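Lysine-sensitive aspartokinase 3 (Escherichia coli, PDB 2J0X) catalyses the ATP-dependent phosphorylation of L-aspartate to 4-phospho-L-aspartate, the first step of lysine biosynthesis from aspartate, and is allosterically inhibited by lysine. Local coordinates at the interface of chains A and B. Residues are numbered along the deposited sequence; one frame, centred on the assembly and turned at random. Chains: chain A/B, Lysine-sensitive aspartokinase 3.

Contact 1: the interface of chains A and B. Residues chain A 250, 419, 421-423, 426; chain B 343-345, 348, 350.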
loop_
_atom_site.group_PDB
_atom_site.type_symbol
_atom_site.label_atom_id
_atom_site.label_comp_id
_atom_site.label_asym_id
_atom_site.label_seq_id
_atom_site.Cartn_x
_atom_site.Cartn_y
_atom_site.Cartn_z
ATOM N N GLU A 250 -8.813 -12.757 11.337
ATOM C CA GLU A 250 -7.540 -12.113 11.604
ATOM C C GLU A 250 -6.492 -13.123 12.060
ATOM O O GLU A 250 -5.365 -12.746 12.383
ATOM C CB GLU A 250 -7.719 -11.033 12.673
ATOM C CG GLU A 250 -8.383 -9.766 12.185
ATOM C CD GLU A 250 -7.567 -9.068 11.109
ATOM O OE1 GLU A 250 -6.322 -9.210 11.116
ATOM O OE2 GLU A 250 -8.167 -8.366 10.268
ATOM N N CYS A 419 2.429 -3.131 13.155
ATOM C CA CYS A 419 1.235 -2.822 12.384
ATOM C C CYS A 419 0.094 -2.769 13.391
ATOM O O CYS A 419 -0.292 -3.784 13.966
ATOM C CB CYS A 419 0.967 -3.899 11.335
ATOM S SG CYS A 419 1.909 -3.715 9.814
ATOM N N GLY A 421 -3.790 -0.591 14.353
ATOM C CA GLY A 421 -4.781 0.411 14.006
ATOM C C GLY A 421 -5.777 -0.027 12.958
ATOM O O GLY A 421 -6.912 0.454 12.921
ATOM N N ALA A 422 -5.354 -0.941 12.096
ATOM C CA ALA A 422 -6.232 -1.442 11.051
ATOM C C ALA A 422 -7.404 -2.224 11.643
ATOM O O ALA A 422 -8.552 -2.022 11.249
ATOM C CB ALA A 422 -5.446 -2.325 10.098
ATOM N N SER A 423 -7.100 -3.101 12.599
ATOM C CA SER A 423 -8.106 -3.947 13.240
ATOM C C SER A 423 -8.102 -3.917 14.766
ATOM O O SER A 423 -7.052 -3.805 15.408
ATOM C CB SER A 423 -7.923 -5.394 12.778
ATOM O OG SER A 423 -8.695 -6.285 13.559
ATOM N N ASN A 426 -6.669 -7.458 15.835
ATOM C CA ASN A 426 -5.303 -7.862 15.516
ATOM C C ASN A 426 -4.248 -6.814 15.852
ATOM O O ASN A 426 -4.483 -5.619 15.748
ATOM C CB ASN A 426 -5.233 -8.191 14.017
ATOM C CG ASN A 426 -3.917 -8.822 13.599
ATOM O OD1 ASN A 426 -2.834 -8.269 13.821
ATOM N ND2 ASN A 426 -4.006 -9.985 12.968
ATOM N N THR B 343 -1.317 1.282 7.253
ATOM C CA THR B 343 -1.092 0.193 8.191
ATOM C C THR B 343 -2.069 -0.906 7.795
ATOM O O THR B 343 -3.126 -0.629 7.222
ATOM C CB THR B 343 -1.283 0.633 9.661
ATOM O OG1 THR B 343 -0.766 -0.391 10.522
ATOM C CG2 THR B 343 -2.757 0.898 9.975
ATOM N N THR B 344 -1.708 -2.152 8.079
ATOM C CA THR B 344 -2.539 -3.284 7.688
ATOM C C THR B 344 -2.796 -4.301 8.787
ATOM O O THR B 344 -2.032 -4.435 9.736
ATOM C CB THR B 344 -1.883 -4.083 6.533
ATOM O OG1 THR B 344 -0.600 -4.547 6.966
ATOM C CG2 THR B 344 -1.691 -3.228 5.293
ATOM N N SER B 345 -3.895 -5.022 8.628
ATOM C CA SER B 345 -4.269 -6.106 9.521
ATOM C C SER B 345 -4.487 -7.220 8.487
ATOM O O SER B 345 -4.202 -7.028 7.305
ATOM C CB SER B 345 -5.568 -5.798 10.270
ATOM O OG SER B 345 -6.695 -6.148 9.488
ATOM N N SER B 348 -8.052 -5.964 6.667
ATOM C CA SER B 348 -8.403 -4.557 6.604
ATOM C C SER B 348 -7.128 -3.731 6.470
ATOM O O SER B 348 -6.048 -4.163 6.877
ATOM C CB SER B 348 -9.216 -4.136 7.840
ATOM O OG SER B 348 -8.400 -3.973 8.982
ATOM N N ALA B 350 -5.776 0.494 6.719
ATOM C CA ALA B 350 -6.093 1.847 7.135
ATOM C C ALA B 350 -5.010 2.804 6.645
ATOM O O ALA B 350 -3.816 2.554 6.807
ATOM C CB ALA B 350 -6.206 1.902 8.655
#
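A:Glu250 and B:Ser345 meet tip to tip where the regulatory ACT region of chain B packs against chain A. The chain A side combines a loop between helices 245-249 and 252-257 with the ACT segment around strand 417-420. The B:Ser345 hydroxyl OG donates to carboxylate oxygen OE2 of A:Glu250 at 2.8 Å. It comes from the syn side, tilted 31° out of the carboxylate plane. The A:Glu250 chain bends at chi2 (-62°), which brings its carboxylate round to the serine. B:Ser345 holds OG between its own backbone N and carbonyl carbon (chi1 85°). In this setting OG faces A:Glu250 and also lies 2.8 Å from OG of B:Ser348. The donor of that serine pair is not decided. If B:Ser345 spends its hydrogen on the carboxylate, B:Ser348 would have to donate to it. B:Ser348 OG also makes a weak bond to the backbone O of A:Ala422 at 3.0 Å, so its hydrogen may be shared between alternatives. An alanine in place of A:Glu250 would probably leave the B:Ser345 hydroxyl without its acceptor in chain A, its rotation fixed less firmly. The carbon side of B:Ser345 rests on chain A. Its CB lies 3.5 Å from CB of A:Ala422 and as near to CB of A:Ser423. The A:Ala422 methyl also packs over the backbone of B:Thr344, with its CB 3.9 Å from B:Thr344 CA. The CB of A:Cys419 touches the carbonyl O of B:Thr344 at 3.4 Å. On the chain A side, A:Asn426 ND2 makes a weak bond to the backbone O of A:Glu250 and may help steady the loop.

Contact 2: the interface of chains A and B. Residues chain A 255-256, 260, 305, 338, 354, 356-357; chain B 320-321, 346.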
loop_
_atom_site.group_PDB
_atom_site.type_symbol
_atom_site.label_atom_id
_atom_site.label_comp_id
_atom_site.label_asym_id
_atom_site.label_seq_id
_atom_site.Cartn_x
_atom_site.Cartn_y
_atom_site.Cartn_z
ATOM N N GLY A 255 -6.119 -18.862 8.155
ATOM C CA GLY A 255 -6.329 -18.823 6.717
ATOM C C GLY A 255 -5.317 -19.669 5.954
ATOM O O GLY A 255 -5.669 -20.444 5.056
ATOM N N ALA A 256 -4.050 -19.518 6.326
ATOM C CA ALA A 256 -2.967 -20.254 5.692
ATOM C C ALA A 256 -3.123 -21.765 5.865
ATOM O O ALA A 256 -3.453 -22.477 4.914
ATOM C CB ALA A 256 -1.625 -19.789 6.264
ATOM N N HIS A 260 -10.290 -20.635 4.220
ATOM C CA HIS A 260 -10.435 -19.194 4.029
ATOM C C HIS A 260 -11.716 -18.623 4.643
ATOM O O HIS A 260 -12.818 -19.049 4.297
ATOM C CB HIS A 260 -10.419 -18.846 2.543
ATOM C CG HIS A 260 -10.371 -17.373 2.284
ATOM N ND1 HIS A 260 -9.214 -16.721 1.917
ATOM C CD2 HIS A 260 -11.313 -16.412 2.437
ATOM C CE1 HIS A 260 -9.445 -15.420 1.858
ATOM N NE2 HIS A 260 -10.711 -15.207 2.170
ATOM N N ARG A 305 4.272 -16.695 12.068
ATOM C CA ARG A 305 4.560 -16.978 10.664
ATOM C C ARG A 305 6.036 -16.657 10.551
ATOM O O ARG A 305 6.421 -15.489 10.566
ATOM C CB ARG A 305 3.771 -16.055 9.726
ATOM C CG ARG A 305 2.254 -16.247 9.743
ATOM C CD ARG A 305 1.773 -17.313 8.754
ATOM N NE ARG A 305 1.943 -16.905 7.360
ATOM C CZ ARG A 305 1.340 -15.860 6.793
ATOM N NH1 ARG A 305 0.513 -15.097 7.497
ATOM N NH2 ARG A 305 1.568 -15.573 5.514
ATOM N N SER A 338 1.406 -11.327 -3.575
ATOM C CA SER A 338 0.378 -10.844 -2.684
ATOM C C SER A 338 1.081 -10.157 -1.519
ATOM O O SER A 338 1.989 -10.720 -0.903
ATOM C CB SER A 338 -0.464 -12.012 -2.180
ATOM O OG SER A 338 -1.545 -11.551 -1.395
ATOM N N ASP A 354 3.122 -11.921 1.012
ATOM C CA ASP A 354 2.171 -12.927 1.489
ATOM C C ASP A 354 2.526 -14.216 0.748
ATOM O O ASP A 354 2.145 -14.412 -0.410
ATOM C CB ASP A 354 0.731 -12.501 1.175
ATOM C CG ASP A 354 -0.257 -13.663 1.227
ATOM O OD1 ASP A 354 -0.267 -14.421 2.217
ATOM O OD2 ASP A 354 -1.039 -13.808 0.268
ATOM N N THR A 356 1.475 -17.204 1.087
ATOM C CA THR A 356 0.330 -18.053 0.788
ATOM C C THR A 356 -0.382 -17.655 -0.510
ATOM O O THR A 356 -0.707 -18.513 -1.334
ATOM C CB THR A 356 -0.677 -18.034 1.964
ATOM O OG1 THR A 356 -0.059 -18.592 3.130
ATOM C CG2 THR A 356 -1.918 -18.840 1.632
ATOM N N GLY A 357 -0.618 -16.360 -0.697
ATOM C CA GLY A 357 -1.296 -15.908 -1.901
ATOM C C GLY A 357 -0.392 -15.609 -3.086
ATOM O O GLY A 357 -0.815 -14.938 -4.028
ATOM N N HIS B 320 -5.297 -13.010 0.934
ATOM C CA HIS B 320 -4.641 -13.859 -0.065
ATOM C C HIS B 320 -4.934 -13.476 -1.506
ATOM O O HIS B 320 -4.550 -14.189 -2.430
ATOM C CB HIS B 320 -4.997 -15.319 0.152
ATOM C CG HIS B 320 -4.425 -15.886 1.407
ATOM N ND1 HIS B 320 -5.133 -16.735 2.232
ATOM C CD2 HIS B 320 -3.210 -15.727 1.983
ATOM C CE1 HIS B 320 -4.380 -17.071 3.263
ATOM N NE2 HIS B 320 -3.209 -16.472 3.135
ATOM N N SER B 321 -5.607 -12.347 -1.698
ATOM C CA SER B 321 -5.931 -11.886 -3.036
ATOM C C SER B 321 -4.747 -11.084 -3.563
ATOM O O SER B 321 -3.946 -10.574 -2.782
ATOM C CB SER B 321 -7.185 -11.008 -2.987
ATOM O OG SER B 321 -7.504 -10.466 -4.260
ATOM N N GLU B 346 -4.996 -8.373 8.886
ATOM C CA GLU B 346 -5.162 -9.408 7.890
ATOM C C GLU B 346 -6.248 -9.148 6.871
ATOM O O GLU B 346 -6.050 -9.418 5.693
ATOM C CB GLU B 346 -5.356 -10.761 8.553
ATOM C CG GLU B 346 -4.065 -11.291 9.181
ATOM C CD GLU B 346 -2.878 -11.288 8.215
ATOM O OE1 GLU B 346 -2.445 -10.191 7.792
ATOM O OE2 GLU B 346 -2.371 -12.379 7.878
#
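Carboxylate oxygen OD2 of A:Asp354, whose side chain meets the ring of B:His320 across the dimer, accepts hydrogen bonds from A:Ser338 and A:Gly357 of its own chain. The hydroxyl OG of A:Ser338 reaches OD2 of A:Asp354 at 2.8 Å, from the anti side and 19° out of the carboxylate plane. The backbone N of A:Gly357 reaches OD2 of A:Asp354 at 2.8 Å from above that plane. Together they limit how the carboxylate can turn. A:Ser338 OG also donates to the backbone O of B:Ser321 at 2.9 Å, from above the carbonyl plane. Its one hydrogen must therefore be shared between the two acceptors or alternate between them. OG lies anti to the backbone N of A:Ser338 (chi1 -175°), which sets it between the aspartate and the partner chain. B:His320 fills most of this patch and buries 124 Å² against chain A. The A:Thr356 methyl CG2 lies over one face of the B:His320 ring, shifted towards the rim, though its exact closeness carries little weight. The A:Asp354 carboxylate comes to the ring edge, its CG 3.7 Å from CD2 of B:His320. Carboxylate and ring planes are 22° apart, though the two side chains cross at about a right angle. The A:Gly255 backbone, in helix 252-257, also lies at the ring edge. A:Arg305 forms long salt bridges to both chains. Its NH1 lies 4.0 Å from OE2 of B:Glu346, which approaches in the guanidinium plane, and its NH2 lies 3.9 Å from OD1 of A:Asp354. A:Ser338, B:Ser321 and B:Glu346 belong to the lysine-binding site of this ACT dimer. The contact joins the two subunits around the site that takes up the allosteric inhibitor, and brings B:His320 against helix 252-257.

The C-alpha centres of contact 1 and contact 2 lie about 14 Å apart in the same two-fold dimer interface. B:Ser345 of contact 1 and B:Glu346 of contact 2 are neighbours in sequence and both help bind lysine. Strands 338-344 and 348-354 serve both contacts, from chain B in contact 1 and from chain A in contact 2. On chain A, A:Glu250 and helix 252-257 also lie close in sequence. Lysine binding between the subunits could thus be felt by helix 252-257, which ends at the ATP-binding residue A:Lys257. The two-fold axis repeats both contacts with the chains exchanged.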